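Local atomic coordinates of reducing-end xylose-releasing exo-oligoxylanase Rex8A (Paenibacillus barcinonensis, PDB entry 6SUD), a protein that hydrolyses linear and branched xylooligosaccharides from their reducing ends, releasing xylose and so contributing to the depolymerization of xylan. Residues D108-H113 with E131-A136; H86-L91 with Y151-Q156. The protein carries 1 engineered substitution. All coordinates share one frame; numbering follows the deposited sequence.

Interaction 1: D108-H113 with E131-A136; sequences DYFAWH and EFFAMA
Phe110 and Phe133 bring their rings together inside the (alpha/alpha)6 barrel of a family 8 glycoside hydrolase, where the loop leading into strand 113-114 lies against helix 127-144. The tight part is narrow: one side of the Phe133 ring, CD2 and CE2, reaches over a face of Phe110. Phe133 CE2 comes within 3.5 Å of Phe110 CG, and Phe133 CD2 within 3.6 Å of Phe110 CE1. The centroids are 4.2 Å apart, but the planes are inclined by 36°, so the pair is oblique and the fit slackens toward Phe133 CZ, 4.1 Å from Phe110 CD2. With CG anti to its own carbonyl carbon (chi1 -59°), Phe110 directs its ring at the helix. Phenylalanine suits both places, being broad, apolar and without a polar group to satisfy in a buried setting; Ile160 also packs on Phe110, and Ser73 and Met76 on Phe133. Shortening Phe110 to an alanine would probably open a gap over Phe133 CD2 and CE2, and that edge of the ring would lose its cover. The backbone nearby is tied as well, since Phe110 N bonds to Glu130 OE2. Toward solvent the loop parts from the helix: Trp112 is partly exposed and touches a bound xylose, and its CZ2 sits 3.6 Å above the centre of the His113 ring.

Interaction 2: H86-L91 with Y151-Q156; sequences HEFDRL and YDYQAQ. With EDO (1,2-ethanediol), chain C; EDO (1,2-ethanediol), chain H.
The Tyr153 ring is met by Phe88 on one face and by Asp89 at its edge, while its opposite face is covered from within its own segment: Tyr151 O stands over the centre, 3.3 Å above the plane. Phe88 turns its edge to Tyr153 in an offset edge-to-face pair with planes at 89°, Phe88 CE1 lying 3.7 Å from Tyr153 CE1. The first torsion of Phe88 sets CG opposite the backbone N (chi1 -179°), carrying the ring off the helix to this place, where Trp144 makes another edge-to-face pair with it. Asp89 approaches in the plane of the Tyr153 ring. Tyr153 OH donates a short bond, 2.5 Å, to the syn lone pair of Asp89 OD1, and carboxylate and ring are nearly coplanar, 14° apart. In the (alpha/alpha)6 barrel this joins helix 85-99 to the start of helix 153-170, with the turn before the latter, an inverse gamma turn centred on Asp152, folding Tyr151 O over the ring. Lys85 pairs with Asp89 OD2 and also bonds Tyr153 OH, probably favouring the charged carboxylate. Tyrosine fits here because its ring packs against Phe88 while its hydroxyl serves the acid. Tyr151 lies on the more open side: its CD1 is 3.4 Å from Asp89 OD1, and Asp89 O sits in plane at the ring edge. A water 2.5 Å from Tyr151 OH gives a weak bond to Asp89 O. From the first turn of helix 153-170, Gln156 NE2 donates to Asp152 OD1 at 3.0 Å. Glu87 takes hydrogen bonds from two ethanediols, probably from the crystallisation liquor: OE2 from O1 of the chain C ethanediol at 2.6 Å, OE1 from O1 of the chain H ethanediol.

How the interactions relate
Interactions 1 and 2 are neighbours, their centres about 12 Å apart, and helix 127-144, which carries Phe133 in interaction 1, also reaches interaction 2, where Phe88 and Tyr153 pack on its Ala140. Ala136 makes the direct touch, with Ala136 O packed 3.6 Å from Phe88 CE2. Met76 of helix 69-81 also packs on both Phe133 and Phe88. Along the chain, 108-113 and 131-136 both fall between 86-91 and 151-156. Interaction 1 is beside the substrate site: the Phe133 side chain is about 8 Å from that of Glu70, the inferred proton donor, and about 10 Å from a bound xylose. Trp112 lines one of the xylose pockets. Interaction 2 lies farther out, away from the known sites.

Interaction 1: D108-H113 with E131-A136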
loop_
_atom_site.group_PDB
_atom_site.type_symbol
_atom_site.label_atom_id
_atom_site.label_comp_id
_atom_site.label_asym_id
_atom_site.label_seq_id
_atom_site.Cartn_x
_atom_site.Cartn_y
_atom_site.Cartn_z
ATOM N N ASP A 108 -10.189 3.263 18.185
ATOM C CA ASP A 108 -8.765 3.423 17.772
ATOM C C ASP A 108 -8.584 3.019 16.302
ATOM O O ASP A 108 -7.539 3.365 15.739
ATOM C CB ASP A 108 -7.803 2.658 18.687
ATOM C CG ASP A 108 -7.880 3.065 20.151
ATOM O OD1 ASP A 108 -8.345 4.188 20.423
ATOM O OD2 ASP A 108 -7.463 2.254 21.009
ATOM N N TYR A 109 -9.550 2.312 15.703
ATOM C CA TYR A 109 -9.631 2.127 14.226
ATOM C C TYR A 109 -10.099 3.432 13.568
ATOM O O TYR A 109 -10.571 4.362 14.261
ATOM C CB TYR A 109 -10.593 0.997 13.843
ATOM C CG TYR A 109 -10.229 -0.405 14.271
ATOM C CD1 TYR A 109 -8.933 -0.780 14.591
ATOM C CD2 TYR A 109 -11.200 -1.391 14.275
ATOM C CE1 TYR A 109 -8.625 -2.088 14.928
ATOM C CE2 TYR A 109 -10.914 -2.699 14.619
ATOM C CZ TYR A 109 -9.616 -3.053 14.935
ATOM O OH TYR A 109 -9.328 -4.350 15.263
ATOM N N PHE A 110 -9.979 3.492 12.239
ATOM C CA PHE A 110 -10.369 4.653 11.395
ATOM C C PHE A 110 -11.559 4.249 10.530
ATOM O O PHE A 110 -11.533 3.141 9.968
ATOM C CB PHE A 110 -9.200 5.102 10.519
ATOM C CG PHE A 110 -7.986 5.505 11.316
ATOM C CD1 PHE A 110 -7.126 4.547 11.829
ATOM C CD2 PHE A 110 -7.743 6.841 11.594
ATOM C CE1 PHE A 110 -6.023 4.919 12.586
ATOM C CE2 PHE A 110 -6.637 7.214 12.341
ATOM C CZ PHE A 110 -5.778 6.249 12.830
ATOM N N ALA A 111 -12.587 5.085 10.493
ATOM C CA ALA A 111 -13.749 4.931 9.588
ATOM C C ALA A 111 -13.204 4.915 8.156
ATOM O O ALA A 111 -12.333 5.741 7.857
ATOM C CB ALA A 111 -14.732 6.056 9.821
ATOM N N TRP A 112 -13.581 3.937 7.338
ATOM C CA TRP A 112 -12.812 3.669 6.096
ATOM C C TRP A 112 -13.005 4.831 5.114
ATOM O O TRP A 112 -12.136 5.025 4.263
ATOM C CB TRP A 112 -13.148 2.315 5.467
ATOM C CG TRP A 112 -14.446 2.205 4.727
ATOM C CD1 TRP A 112 -15.649 1.834 5.249
ATOM C CD2 TRP A 112 -14.667 2.371 3.310
ATOM N NE1 TRP A 112 -16.602 1.779 4.271
ATOM C CE2 TRP A 112 -16.032 2.111 3.071
ATOM C CE3 TRP A 112 -13.856 2.742 2.234
ATOM C CZ2 TRP A 112 -16.602 2.197 1.800
ATOM C CZ3 TRP A 112 -14.414 2.827 0.979
ATOM C CH2 TRP A 112 -15.765 2.541 0.768
ATOM N N HIS A 113 -14.096 5.586 5.205
ATOM C CA HIS A 113 -14.290 6.734 4.286
ATOM C C HIS A 113 -15.176 7.795 4.926
ATOM O O HIS A 113 -15.983 7.465 5.798
ATOM C CB HIS A 113 -14.753 6.257 2.897
ATOM C CG HIS A 113 -16.204 5.934 2.763
ATOM N ND1 HIS A 113 -16.920 6.216 1.611
ATOM C CD2 HIS A 113 -17.069 5.318 3.595
ATOM C CE1 HIS A 113 -18.170 5.829 1.766
ATOM N NE2 HIS A 113 -18.278 5.245 2.958
ATOM N N GLU A 131 -2.656 -0.431 8.783
ATOM C CA GLU A 131 -1.246 -0.900 8.715
ATOM C C GLU A 131 -0.351 0.148 8.036
ATOM O O GLU A 131 0.793 0.295 8.457
ATOM C CB GLU A 131 -1.167 -2.267 8.050
ATOM C CG GLU A 131 -1.616 -2.269 6.616
ATOM C CD GLU A 131 -1.638 -3.665 6.044
ATOM O OE1 GLU A 131 -1.018 -4.553 6.658
ATOM O OE2 GLU A 131 -2.309 -3.859 5.018
ATOM N N PHE A 132 -0.843 0.913 7.059
ATOM C CA PHE A 132 -0.032 2.019 6.481
ATOM C C PHE A 132 0.069 3.183 7.461
ATOM O O PHE A 132 1.138 3.799 7.508
ATOM C CB PHE A 132 -0.581 2.540 5.155
ATOM C CG PHE A 132 0.047 1.908 3.940
ATOM C CD1 PHE A 132 -0.365 0.659 3.510
ATOM C CD2 PHE A 132 0.994 2.586 3.181
ATOM C CE1 PHE A 132 0.194 0.073 2.385
ATOM C CE2 PHE A 132 1.541 2.005 2.045
ATOM C CZ PHE A 132 1.131 0.748 1.644
ATOM N N PHE A 133 -1.012 3.532 8.160
ATOM C CA PHE A 133 -0.966 4.630 9.158
ATOM C C PHE A 133 0.161 4.305 10.137
ATOM O O PHE A 133 1.060 5.130 10.361
ATOM C CB PHE A 133 -2.288 4.787 9.910
ATOM C CG PHE A 133 -3.394 5.570 9.242
ATOM C CD1 PHE A 133 -3.179 6.831 8.712
ATOM C CD2 PHE A 133 -4.693 5.084 9.248
ATOM C CE1 PHE A 133 -4.227 7.550 8.164
ATOM C CE2 PHE A 133 -5.746 5.807 8.689
ATOM C CZ PHE A 133 -5.504 7.050 8.160
ATOM N N ALA A 134 0.129 3.086 10.689
ATOM C CA ALA A 134 1.074 2.634 11.722
ATOM C C ALA A 134 2.505 2.711 11.170
ATOM O O ALA A 134 3.378 3.279 11.847
ATOM C CB ALA A 134 0.714 1.239 12.161
ATOM N N MET A 135 2.744 2.179 9.974
ATOM C CA MET A 135 4.105 2.175 9.383
ATOM C C MET A 135 4.563 3.614 9.125
ATOM O O MET A 135 5.711 3.944 9.452
ATOM C CB MET A 135 4.161 1.370 8.085
ATOM C CG MET A 135 5.576 1.141 7.573
ATOM S SD MET A 135 6.462 -0.117 8.540
ATOM C CE MET A 135 7.366 0.862 9.736
ATOM N N ALA A 136 3.705 4.455 8.561
ATOM C CA ALA A 136 4.065 5.862 8.265
ATOM C C ALA A 136 4.385 6.610 9.571
ATOM O O ALA A 136 5.372 7.393 9.594
ATOM C CB ALA A 136 2.973 6.523 7.476
#

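Interaction 2: H86-L91 with Y151-Q156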
loop_
_atom_site.group_PDB
_atom_site.type_symbol
_atom_site.label_atom_id
_atom_site.label_comp_id
_atom_site.label_asym_id
_atom_site.label_seq_id
_atom_site.Cartn_x
_atom_site.Cartn_y
_atom_site.Cartn_z
ATOM N N HIS A 86 5.182 18.855 6.919
ATOM C CA HIS A 86 4.013 19.772 7.016
ATOM C C HIS A 86 2.769 19.085 6.450
ATOM O O HIS A 86 1.722 19.067 7.142
ATOM C CB HIS A 86 4.326 21.116 6.372
ATOM C CG HIS A 86 3.169 22.059 6.380
ATOM N ND1 HIS A 86 2.678 22.599 5.221
ATOM C CD2 HIS A 86 2.407 22.556 7.380
ATOM C CE1 HIS A 86 1.687 23.419 5.498
ATOM N NE2 HIS A 86 1.480 23.393 6.810
ATOM N N GLU A 87 2.898 18.476 5.276
ATOM C CA GLU A 87 1.790 17.728 4.643
ATOM C C GLU A 87 1.463 16.484 5.468
ATOM O O GLU A 87 0.276 16.214 5.649
ATOM C CB GLU A 87 2.166 17.292 3.235
ATOM C CG GLU A 87 2.311 18.446 2.279
ATOM C CD GLU A 87 3.557 19.303 2.363
ATOM O OE1 GLU A 87 4.497 18.988 3.131
ATOM O OE2 GLU A 87 3.579 20.298 1.638
ATOM N N PHE A 88 2.483 15.768 5.949
ATOM C CA PHE A 88 2.282 14.551 6.776
ATOM C C PHE A 88 1.359 14.904 7.943
ATOM O O PHE A 88 0.346 14.204 8.168
ATOM C CB PHE A 88 3.612 14.020 7.306
ATOM C CG PHE A 88 3.499 12.768 8.134
ATOM C CD1 PHE A 88 3.090 12.824 9.455
ATOM C CD2 PHE A 88 3.794 11.533 7.583
ATOM C CE1 PHE A 88 3.009 11.669 10.218
ATOM C CE2 PHE A 88 3.702 10.376 8.338
ATOM C CZ PHE A 88 3.289 10.447 9.647
ATOM N N ASP A 89 1.748 15.955 8.667
ATOM C CA ASP A 89 1.075 16.456 9.890
ATOM C C ASP A 89 -0.350 16.911 9.558
ATOM O O ASP A 89 -1.257 16.661 10.372
ATOM C CB ASP A 89 1.926 17.545 10.545
ATOM C CG ASP A 89 3.092 16.985 11.352
ATOM O OD1 ASP A 89 3.113 15.764 11.588
ATOM O OD2 ASP A 89 3.988 17.767 11.718
ATOM N N ARG A 90 -0.559 17.597 8.428
ATOM C CA ARG A 90 -1.920 17.997 7.985
ATOM C C ARG A 90 -2.790 16.759 7.725
ATOM O O ARG A 90 -3.952 16.748 8.195
ATOM C CB ARG A 90 -1.874 18.859 6.724
ATOM C CG ARG A 90 -1.521 20.325 6.959
ATOM C CD ARG A 90 -1.556 21.055 5.626
ATOM N NE ARG A 90 -1.394 22.510 5.750
ATOM C CZ ARG A 90 -2.370 23.385 5.956
ATOM N NH1 ARG A 90 -3.626 22.985 6.088
ATOM N NH2 ARG A 90 -2.076 24.678 6.042
ATOM N N LEU A 91 -2.273 15.763 7.004
ATOM C CA LEU A 91 -3.040 14.520 6.708
ATOM C C LEU A 91 -3.337 13.768 8.010
ATOM O O LEU A 91 -4.487 13.379 8.224
ATOM C CB LEU A 91 -2.241 13.623 5.756
ATOM C CG LEU A 91 -2.160 14.139 4.320
ATOM C CD1 LEU A 91 -1.110 13.397 3.518
ATOM C CD2 LEU A 91 -3.515 14.062 3.653
ATOM N N TYR A 151 0.783 14.496 17.655
ATOM C CA TYR A 151 2.004 14.262 16.834
ATOM C C TYR A 151 3.043 13.474 17.636
ATOM O O TYR A 151 4.221 13.512 17.257
ATOM C CB TYR A 151 2.505 15.598 16.272
ATOM C CG TYR A 151 1.428 16.404 15.583
ATOM C CD1 TYR A 151 1.060 16.163 14.271
ATOM C CD2 TYR A 151 0.750 17.409 16.255
ATOM C CE1 TYR A 151 0.049 16.889 13.661
ATOM C CE2 TYR A 151 -0.244 18.162 15.653
ATOM C CZ TYR A 151 -0.601 17.901 14.345
ATOM O OH TYR A 151 -1.598 18.627 13.735
ATOM N N ASP A 152 2.609 12.774 18.697
ATOM C CA ASP A 152 3.410 11.750 19.413
ATOM C C ASP A 152 3.359 10.457 18.584
ATOM O O ASP A 152 2.719 9.489 19.018
ATOM C CB ASP A 152 2.922 11.550 20.854
ATOM C CG ASP A 152 1.444 11.236 21.011
ATOM O OD1 ASP A 152 0.654 11.801 20.271
ATOM O OD2 ASP A 152 1.099 10.425 21.905
ATOM N N TYR A 153 4.046 10.455 17.436
ATOM C CA TYR A 153 3.870 9.477 16.330
ATOM C C TYR A 153 4.044 8.028 16.802
ATOM O O TYR A 153 3.187 7.183 16.453
ATOM C CB TYR A 153 4.870 9.754 15.207
ATOM C CG TYR A 153 4.869 11.167 14.702
ATOM C CD1 TYR A 153 3.758 11.712 14.081
ATOM C CD2 TYR A 153 6.001 11.955 14.809
ATOM C CE1 TYR A 153 3.766 13.006 13.588
ATOM C CE2 TYR A 153 6.026 13.253 14.321
ATOM C CZ TYR A 153 4.906 13.780 13.711
ATOM O OH TYR A 153 4.924 15.058 13.221
ATOM N N GLN A 154 5.110 7.729 17.559
ATOM C CA GLN A 154 5.410 6.330 17.978
ATOM C C GLN A 154 4.249 5.799 18.821
ATOM O O GLN A 154 3.788 4.680 18.539
ATOM C CB GLN A 154 6.719 6.211 18.763
ATOM C CG GLN A 154 7.150 4.771 18.995
ATOM C CD GLN A 154 8.324 4.673 19.942
ATOM O OE1 GLN A 154 9.460 4.461 19.531
ATOM N NE2 GLN A 154 8.060 4.847 21.226
ATOM N N ALA A 155 3.781 6.562 19.813
ATOM C CA ALA A 155 2.684 6.116 20.712
ATOM C C ALA A 155 1.379 5.981 19.911
ATOM O O ALA A 155 0.583 5.052 20.196
ATOM C CB ALA A 155 2.538 7.050 21.883
ATOM N N GLN A 156 1.168 6.856 18.925
ATOM C CA GLN A 156 -0.012 6.803 18.021
ATOM C C GLN A 156 0.037 5.506 17.206
ATOM O O GLN A 156 -0.977 4.821 17.150
ATOM C CB GLN A 156 -0.085 8.038 17.115
ATOM C CG GLN A 156 -0.362 9.353 17.856
ATOM C CD GLN A 156 -1.715 9.417 18.527
ATOM O OE1 GLN A 156 -2.676 8.760 18.124
ATOM N NE2 GLN A 156 -1.809 10.237 19.566
HETATM C C1 EDO C . 6.411 20.974 0.906
HETATM O O1 EDO C . 5.383 21.938 0.738
HETATM C C2 EDO C . 6.213 19.946 -0.060
HETATM O O2 EDO C . 6.149 20.506 -1.355
HETATM C C1 EDO H . 7.586 19.924 4.904
HETATM O O1 EDO H . 6.940 20.385 3.723
HETATM C C2 EDO H . 8.884 19.298 4.612
HETATM O O2 EDO H . 9.758 19.172 5.721
HETATM O O HOH W 1 -1.015 19.754 11.608
#